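Local atomic coordinates of betaine aldehyde dehydrogenase (Staphylococcus aureus subsp. aureus COL, PDB entry 4QTO), a protein that catalyses the NAD-dependent oxidation of betaine aldehyde to glycine betaine, as a member of the aldehyde dehydrogenase family. Residues Asp71-Ile76 and Gly241-Gly246; Val174-Pro179 and Leu201-Ser206; Val250-Phe255 and Asn275-Leu280. All coordinates share one frame; numbering follows the deposited sequence.

Contact 1: residues Asp71-Ile76 and Gly241-Gly246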
loop_
_atom_site.group_PDB
_atom_site.type_symbol
_atom_site.label_atom_id
_atom_site.label_comp_id
_atom_site.label_asym_id
_atom_site.label_seq_id
_atom_site.Cartn_x
_atom_site.Cartn_y
_atom_site.Cartn_z
ATOM N N ASP A 71 36.473 8.383 19.839
ATOM C CA ASP A 71 35.437 7.490 20.417
ATOM C C ASP A 71 34.261 7.375 19.401
ATOM O O ASP A 71 33.748 6.268 19.135
ATOM C CB ASP A 71 34.901 8.052 21.736
ATOM C CG ASP A 71 35.904 7.975 22.888
ATOM O OD1 ASP A 71 36.724 7.037 22.918
ATOM O OD2 ASP A 71 35.821 8.848 23.794
ATOM N N ALA A 72 33.844 8.497 18.812
ATOM C CA ALA A 72 32.727 8.494 17.867
ATOM C C ALA A 72 33.095 7.656 16.648
ATOM O O ALA A 72 32.286 6.875 16.155
ATOM C CB ALA A 72 32.345 9.912 17.435
ATOM N N GLU A 73 34.330 7.811 16.164
ATOM C CA GLU A 73 34.800 7.024 15.029
ATOM C C GLU A 73 34.792 5.527 15.372
ATOM O O GLU A 73 34.352 4.695 14.565
ATOM C CB GLU A 73 36.238 7.453 14.645
ATOM C CG GLU A 73 36.394 8.829 14.007
ATOM C CD GLU A 73 37.838 9.365 14.024
ATOM O OE1 GLU A 73 38.780 8.612 14.364
ATOM O OE2 GLU A 73 38.039 10.555 13.709
ATOM N N ARG A 74 35.259 5.173 16.566
ATOM C CA ARG A 74 35.272 3.769 16.979
ATOM C C ARG A 74 33.843 3.177 17.031
ATOM O O ARG A 74 33.613 2.028 16.609
ATOM C CB ARG A 74 35.990 3.582 18.340
ATOM C CG ARG A 74 36.294 2.128 18.626
ATOM C CD ARG A 74 37.252 1.942 19.801
ATOM N NE ARG A 74 36.675 2.237 21.105
ATOM C CZ ARG A 74 35.932 1.396 21.824
ATOM N NH1 ARG A 74 35.607 0.192 21.362
ATOM N NH2 ARG A 74 35.499 1.782 23.003
ATOM N N ALA A 75 32.896 3.968 17.500
ATOM C CA ALA A 75 31.491 3.546 17.541
ATOM C C ALA A 75 30.921 3.326 16.144
ATOM O O ALA A 75 30.245 2.331 15.870
ATOM C CB ALA A 75 30.647 4.566 18.253
ATOM N N ILE A 76 31.230 4.245 15.229
ATOM C CA ILE A 76 30.744 4.097 13.847
ATOM C C ILE A 76 31.343 2.834 13.185
ATOM O O ILE A 76 30.643 2.064 12.495
ATOM C CB ILE A 76 31.054 5.370 13.036
ATOM C CG1 ILE A 76 30.147 6.500 13.535
ATOM C CG2 ILE A 76 30.853 5.124 11.540
ATOM C CD1 ILE A 76 30.586 7.859 13.061
ATOM N N GLY A 241 30.404 16.033 16.486
ATOM C CA GLY A 241 29.322 16.152 15.506
ATOM C C GLY A 241 29.794 16.004 14.084
ATOM O O GLY A 241 29.099 15.373 13.257
ATOM N N ASP A 242 30.972 16.551 13.785
ATOM C CA ASP A 242 31.516 16.429 12.446
ATOM C C ASP A 242 31.794 14.989 12.056
ATOM O O ASP A 242 31.572 14.595 10.899
ATOM C CB ASP A 242 32.762 17.286 12.261
ATOM C CG ASP A 242 32.439 18.773 12.129
ATOM O OD1 ASP A 242 31.248 19.148 11.953
ATOM O OD2 ASP A 242 33.397 19.561 12.196
ATOM N N VAL A 243 32.318 14.173 12.988
ATOM C CA VAL A 243 32.527 12.759 12.671
ATOM C C VAL A 243 31.202 12.036 12.463
ATOM O O VAL A 243 31.053 11.250 11.529
ATOM C CB VAL A 243 33.350 12.047 13.798
ATOM C CG1 VAL A 243 33.359 10.531 13.651
ATOM C CG2 VAL A 243 34.761 12.580 13.816
ATOM N N MET A 244 30.218 12.329 13.301
ATOM C CA MET A 244 28.925 11.665 13.177
ATOM C C MET A 244 28.185 11.999 11.895
ATOM O O MET A 244 27.456 11.158 11.368
ATOM C CB MET A 244 28.054 11.951 14.387
ATOM C CG MET A 244 28.653 11.326 15.637
ATOM S SD MET A 244 27.596 11.537 17.085
ATOM C CE MET A 244 26.238 10.432 16.600
ATOM N N SER A 245 28.399 13.200 11.368
ATOM C CA SER A 245 27.712 13.578 10.131
ATOM C C SER A 245 28.564 13.383 8.886
ATOM O O SER A 245 28.019 13.302 7.781
ATOM C CB SER A 245 27.241 15.017 10.181
ATOM O OG SER A 245 28.320 15.894 10.456
ATOM N N GLY A 246 29.872 13.299 9.038
ATOM C CA GLY A 246 30.774 13.264 7.894
ATOM C C GLY A 246 31.556 12.002 7.628
ATOM O O GLY A 246 32.396 11.992 6.730
#
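Val243 is the bump of this contact: its two methyls project from helix 237-246 into a shallow hollow on helix 69-85, floored by Ala72 CB and flanked by Glu73 and Ile76. The two helices run nearly side by side; the axes of the two segments approach to 9.2 Å and cross at -25°. CG1 of Val243 is carried anti to its own backbone N (chi1 169°) and goes deepest, lying 4.0 Å from Ala72 CB. On one flank the aliphatic part of Glu73 crosses the valine at about a right angle; in one of its two conformers CG comes 3.5 Å from Val243 CG1, and the carboxylate goes on past CG2, OE2 lying 3.9 Å from Val243 CG2. On the other flank Ile76 sends a bump the opposite way. With chi2 at 166° its chain stays stretched, and CD1 slides past the valine to rest 3.8 Å from Val243 O and 3.9 Å from Val243 CG1, beside the backbone of Met244. Ala72 CB also faces Met244 CG at 4.3 Å, on the side where Ile76 and Met244 rest on Val202 of the sheet. The interface is wholly one of shape. Polar groups of helix 237-246 are bonded within the helix or beyond this pair: Gly241 O takes Ser245 N and Ser245 OG on opposite faces of its plane, Ser245 OG also bonds Asn268, and Asp242 OD1 bonds His264 and Asn268. Helix 237-246 belongs to the crossover from strand 230-232 to strand 252-256, and the arrangement is that of a helical layer lying on the parallel sheet of a Rossmann-type nucleotide-binding domain.

Contact 2: residues Val174-Pro179 and Leu201-Ser206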
loop_
_atom_site.group_PDB
_atom_site.type_symbol
_atom_site.label_atom_id
_atom_site.label_comp_id
_atom_site.label_asym_id
_atom_site.label_seq_id
_atom_site.Cartn_x
_atom_site.Cartn_y
_atom_site.Cartn_z
ATOM N N VAL A 174 23.444 4.121 10.930
ATOM C CA VAL A 174 22.796 5.404 11.107
ATOM C C VAL A 174 23.349 6.146 12.314
ATOM O O VAL A 174 23.594 5.526 13.359
ATOM C CB VAL A 174 21.279 5.248 11.336
ATOM C CG1 VAL A 174 20.616 6.625 11.398
ATOM C CG2 VAL A 174 20.660 4.385 10.243
ATOM N N THR A 175 23.551 7.451 12.164
ATOM C CA THR A 175 23.958 8.311 13.280
ATOM C C THR A 175 22.710 9.128 13.647
ATOM O O THR A 175 21.929 9.569 12.782
ATOM C CB THR A 175 25.183 9.155 13.017
ATOM O OG1 THR A 175 24.966 9.949 11.869
ATOM C CG2 THR A 175 26.406 8.258 12.844
ATOM N N GLN A 176 22.514 9.319 14.947
ATOM C CA GLN A 176 21.292 9.894 15.472
ATOM C C GLN A 176 21.671 10.929 16.525
ATOM O O GLN A 176 22.344 10.588 17.498
ATOM C CB GLN A 176 20.411 8.797 16.062
ATOM C CG GLN A 176 20.006 7.739 15.032
ATOM C CD GLN A 176 19.272 6.554 15.610
ATOM O OE1 GLN A 176 19.540 6.113 16.715
ATOM N NE2 GLN A 176 18.346 6.020 14.824
ATOM N N ILE A 177 21.226 12.160 16.335
ATOM C CA ILE A 177 21.597 13.298 17.229
ATOM C C ILE A 177 20.299 13.928 17.692
ATOM O O ILE A 177 19.473 14.342 16.878
ATOM C CB ILE A 177 22.489 14.305 16.489
ATOM C CG1 ILE A 177 23.792 13.618 16.058
ATOM C CG2 ILE A 177 22.746 15.508 17.360
ATOM C CD1 ILE A 177 24.623 14.433 15.079
ATOM N N THR A 178 20.077 13.919 19.011
ATOM C CA THR A 178 18.831 14.355 19.600
ATOM C C THR A 178 18.951 15.656 20.405
ATOM O O THR A 178 20.055 16.049 20.825
ATOM C CB THR A 178 18.260 13.230 20.487
ATOM O OG1 THR A 178 19.306 12.759 21.341
ATOM C CG2 THR A 178 17.807 12.062 19.647
ATOM N N PRO A 179 17.815 16.335 20.621
ATOM C CA PRO A 179 17.790 17.654 21.287
ATOM C C PRO A 179 17.557 17.580 22.781
ATOM O O PRO A 179 17.229 16.517 23.340
ATOM C CB PRO A 179 16.591 18.326 20.604
ATOM C CG PRO A 179 15.656 17.223 20.476
ATOM C CD PRO A 179 16.471 16.010 20.114
ATOM N N LEU A 201 23.138 1.504 14.917
ATOM C CA LEU A 201 23.039 2.924 15.214
ATOM C C LEU A 201 24.074 3.431 16.189
ATOM O O LEU A 201 24.584 2.696 17.024
ATOM C CB LEU A 201 21.635 3.237 15.758
ATOM C CG LEU A 201 21.215 2.602 17.101
ATOM C CD1 LEU A 201 21.615 3.515 18.253
ATOM C CD2 LEU A 201 19.698 2.373 17.165
ATOM N N VAL A 202 24.368 4.713 16.033
ATOM C CA VAL A 202 25.215 5.462 16.968
ATOM C C VAL A 202 24.435 6.708 17.333
ATOM O O VAL A 202 24.153 7.560 16.465
ATOM C CB VAL A 202 26.587 5.850 16.387
ATOM C CG1 VAL A 202 27.431 6.564 17.461
ATOM C CG2 VAL A 202 27.345 4.647 15.855
ATOM N N MET A 203 24.083 6.841 18.611
ATOM C CA MET A 203 23.301 7.974 19.086
ATOM C C MET A 203 24.086 8.871 19.994
ATOM O O MET A 203 24.905 8.384 20.791
ATOM C CB MET A 203 22.072 7.476 19.860
ATOM C CG MET A 203 21.270 8.603 20.489
ATOM S SD MET A 203 19.596 8.176 21.043
ATOM C CE MET A 203 18.781 8.099 19.460
ATOM N N LYS A 204 23.871 10.183 19.858
ATOM C CA LYS A 204 24.485 11.173 20.745
ATOM C C LYS A 204 23.401 12.116 21.207
ATOM O O LYS A 204 22.859 12.869 20.398
ATOM C CB LYS A 204 25.595 11.980 20.071
ATOM C CG LYS A 204 26.332 12.909 21.056
ATOM C CD LYS A 204 27.031 14.056 20.372
ATOM C CE LYS A 204 26.119 15.253 20.202
ATOM N NZ LYS A 204 25.777 15.926 21.503
ATOM N N PRO A 205 23.057 12.083 22.506
ATOM C CA PRO A 205 22.050 13.022 23.021
ATOM C C PRO A 205 22.651 14.401 23.222
ATOM O O PRO A 205 23.883 14.573 23.137
ATOM C CB PRO A 205 21.645 12.401 24.355
ATOM C CG PRO A 205 22.903 11.718 24.816
ATOM C CD PRO A 205 23.567 11.201 23.571
ATOM N N SER A 206 21.803 15.390 23.484
ATOM C CA SER A 206 22.270 16.727 23.741
ATOM C C SER A 206 23.250 16.664 24.902
ATOM O O SER A 206 23.006 15.966 25.900
ATOM C CB SER A 206 21.125 17.648 24.116
ATOM O OG SER A 206 21.656 18.931 24.448
HETATM O O HOH W 1 22.781 15.789 20.437
HETATM O O HOH W 2 19.073 14.712 24.131
#
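Gln176 lays its side chain over strand 200-204 and puts its amide between Leu201 and Met203, crossing each at a slant. Its OE1 lies 3.7 Å from Leu201 CD1 and 3.5 Å from Met203 CE. The methionine reaches it by folding at chi3 (-75°), which turns the terminal methyl back over the glutamine. OE1 is buried against these apolar groups, with no polar partner in the model, whereas NE2 bonds Tyr500 OH. Met203 CE also meets Thr178 CG2 at 4.1 Å, the two chains being roughly perpendicular. Beneath them three N-H...O bonds join the parallel strands and a fourth, longer one, from Thr178 N to Lys204 O (3.3 Å), continues them into the loop. There one water donates to both Thr178 O and Lys204 O, and a second links Pro179 O with Ser206 N. The Pro179 side chain is about 3 Å (nearest atoms) from a PEG fragment bound in the active site. Lys204 NZ bends back to Pro205 O (2.8 Å) and also grips Gly235 O. Helix 183-197, the connector of this beta-alpha-beta unit, covers the Gln176 and Met203 face; helix 237-246 lies on the Ile177 and Lys204 face, and strand 252-256 borders strand 162-177.

Contact 3: residues Val250-Phe255 and Asn275-Leu280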
loop_
_atom_site.group_PDB
_atom_site.type_symbol
_atom_site.label_atom_id
_atom_site.label_comp_id
_atom_site.label_asym_id
_atom_site.label_seq_id
_atom_site.Cartn_x
_atom_site.Cartn_y
_atom_site.Cartn_z
ATOM N N VAL A 250 28.822 5.959 7.313
ATOM C CA VAL A 250 27.445 6.258 7.709
ATOM C C VAL A 250 26.539 6.315 6.468
ATOM O O VAL A 250 26.917 6.923 5.467
ATOM C CB VAL A 250 27.374 7.590 8.463
ATOM C CG1 VAL A 250 25.938 7.971 8.803
ATOM C CG2 VAL A 250 28.195 7.510 9.742
ATOM N N ASP A 251 25.361 5.679 6.546
ATOM C CA ASP A 251 24.379 5.668 5.449
ATOM C C ASP A 251 23.230 6.679 5.624
ATOM O O ASP A 251 22.611 7.078 4.649
ATOM C CB ASP A 251 23.823 4.261 5.277
ATOM C CG ASP A 251 24.901 3.267 4.886
ATOM O OD1 ASP A 251 25.534 3.421 3.799
ATOM O OD2 ASP A 251 25.182 2.353 5.716
ATOM N N LEU A 252 22.949 7.071 6.876
ATOM C CA LEU A 252 21.911 8.060 7.177
ATOM C C LEU A 252 22.324 8.826 8.419
ATOM O O LEU A 252 22.719 8.220 9.423
ATOM C CB LEU A 252 20.564 7.377 7.471
ATOM C CG LEU A 252 19.426 8.253 8.032
ATOM C CD1 LEU A 252 18.915 9.229 7.003
ATOM C CD2 LEU A 252 18.299 7.387 8.566
ATOM N N VAL A 253 22.216 10.147 8.337
ATOM C CA VAL A 253 22.414 11.035 9.488
ATOM C C VAL A 253 21.020 11.586 9.816
ATOM O O VAL A 253 20.368 12.202 8.961
ATOM C CB VAL A 253 23.341 12.213 9.155
ATOM C CG1 VAL A 253 23.472 13.122 10.389
ATOM C CG2 VAL A 253 24.668 11.704 8.683
ATOM N N SER A 254 20.542 11.341 11.033
ATOM C CA SER A 254 19.232 11.802 11.497
ATOM C C SER A 254 19.460 12.801 12.647
ATOM O O SER A 254 19.909 12.390 13.708
ATOM C CB SER A 254 18.349 10.650 11.954
ATOM O OG SER A 254 17.086 11.144 12.383
ATOM N N PHE A 255 19.104 14.057 12.438
ATOM C CA PHE A 255 19.377 15.134 13.410
ATOM C C PHE A 255 18.115 15.911 13.726
ATOM O O PHE A 255 17.364 16.265 12.822
ATOM C CB PHE A 255 20.417 16.074 12.829
ATOM C CG PHE A 255 20.598 17.342 13.608
ATOM C CD1 PHE A 255 21.467 17.399 14.689
ATOM C CD2 PHE A 255 19.882 18.479 13.274
ATOM C CE1 PHE A 255 21.616 18.565 15.405
ATOM C CE2 PHE A 255 20.052 19.654 13.978
ATOM C CZ PHE A 255 20.914 19.694 15.047
ATOM N N ASN A 275 22.446 10.148 3.057
ATOM C CA ASN A 275 21.060 10.491 3.305
ATOM C C ASN A 275 20.955 11.332 4.576
ATOM O O ASN A 275 21.669 11.064 5.554
ATOM C CB ASN A 275 20.234 9.218 3.564
ATOM C CG ASN A 275 20.095 8.323 2.348
ATOM O OD1 ASN A 275 19.343 8.638 1.402
ATOM N ND2 ASN A 275 20.752 7.169 2.385
ATOM N N ILE A 276 20.109 12.356 4.560
ATOM C CA ILE A 276 19.873 13.122 5.783
ATOM C C ILE A 276 18.390 13.214 6.083
ATOM O O ILE A 276 17.532 13.267 5.187
ATOM C CB ILE A 276 20.478 14.528 5.883
ATOM C CG1 ILE A 276 19.747 15.556 5.014
ATOM C CG2 ILE A 276 21.979 14.492 5.659
ATOM C CD1 ILE A 276 19.967 15.422 3.525
ATOM N N ALA A 277 18.125 13.209 7.376
ATOM C CA ALA A 277 16.765 13.379 7.916
ATOM C C ALA A 277 16.965 14.479 8.969
ATOM O O ALA A 277 17.841 14.357 9.830
ATOM C CB ALA A 277 16.202 12.122 8.537
ATOM N N LEU A 278 16.238 15.577 8.826
ATOM C CA LEU A 278 16.366 16.732 9.724
ATOM C C LEU A 278 15.020 17.207 10.258
ATOM O O LEU A 278 14.045 17.246 9.519
ATOM C CB LEU A 278 16.964 17.925 8.964
ATOM C CG LEU A 278 18.321 17.719 8.294
ATOM C CD1 LEU A 278 18.646 18.915 7.424
ATOM C CD2 LEU A 278 19.420 17.461 9.290
ATOM N N GLU A 279 14.982 17.565 11.542
ATOM C CA GLU A 279 13.794 18.203 12.134
ATOM C C GLU A 279 14.363 19.386 12.889
ATOM O O GLU A 279 15.097 19.218 13.873
ATOM C CB GLU A 279 12.970 17.319 13.024
ATOM C CG GLU A 279 11.480 17.723 13.049
ATOM C CD GLU A 279 11.062 18.662 14.166
ATOM O OE1 GLU A 279 10.290 18.210 15.038
ATOM O OE2 GLU A 279 11.520 19.814 14.231
ATOM N N LEU A 280 14.029 20.573 12.411
ATOM C CA LEU A 280 14.628 21.808 12.890
ATOM C C LEU A 280 13.753 22.873 13.531
ATOM O O LEU A 280 14.181 24.019 13.658
ATOM C CB LEU A 280 15.352 22.429 11.716
ATOM C CG LEU A 280 16.276 21.517 10.903
ATOM C CD1 LEU A 280 16.915 22.260 9.731
ATOM C CD2 LEU A 280 17.356 20.930 11.772
#
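Val253 lies beside Ile276 and Ser254 beside Ala277 in two parallel strands, whose axes approach to 4.7 Å at an angle of 10°. They are the strands of a beta-alpha-beta crossover through helix 259-269, part of the Rossmann-type sheet. Val253 N to Asn275 O, Ala277 N to Val253 O, Phe255 N to Ala277 O and Glu279 N to Phe255 O form the backbone bonds, 2.9 to 3.0 Å long. At the start Asn275 tightens the join: with CG beside its backbone N (chi1 -68°), the carboxamide turns back, and ND2 donates to Asp251 O at 2.9 Å, the oxygen lying in the amide plane. Leu252 CD1 crosses over Asn275 CB at 3.7 Å and continues toward Ala277. A sodium ion lies about 4 Å from the nearest atom of the Asn275 side chain, and Val273 of a neighbouring subunit packs on Leu278 and Leu280. Ser254 OG points to the same face as Ala277 and bonds Lys190 NZ. Phe255 stands on the face that carries Val253 and Leu278, where Ile265 of the connecting helix covers it. Leu278 CD2 reaches Phe255 CB at 3.9 Å, and Leu280 CD2 abuts the ring edge in its plane, 3.7 Å from CE2.

Contacts 2 and 3 are neighbouring strand pairs of one sheet: strand 162-177 meets strand 200-204 in the first and, through Thr175 and Ile177 bonded to Ser254, borders strand 252-256 of the second. Contact 1, largely buried but farther from the chain's centre, belongs to the helical layer above them and touches the sheet where Met244 O accepts from Thr175 OG1. Its chemistry is apolar fit, with the partly exposed Glu73 at its edge, while the strand pairs rest on backbone hydrogen bonds; contact 3 alone adds a side-chain-to-backbone bond across the pair, from Asn275. Contact 2 is fully buried within one subunit and binds waters at its end; contact 3 is packed on by a neighbouring subunit.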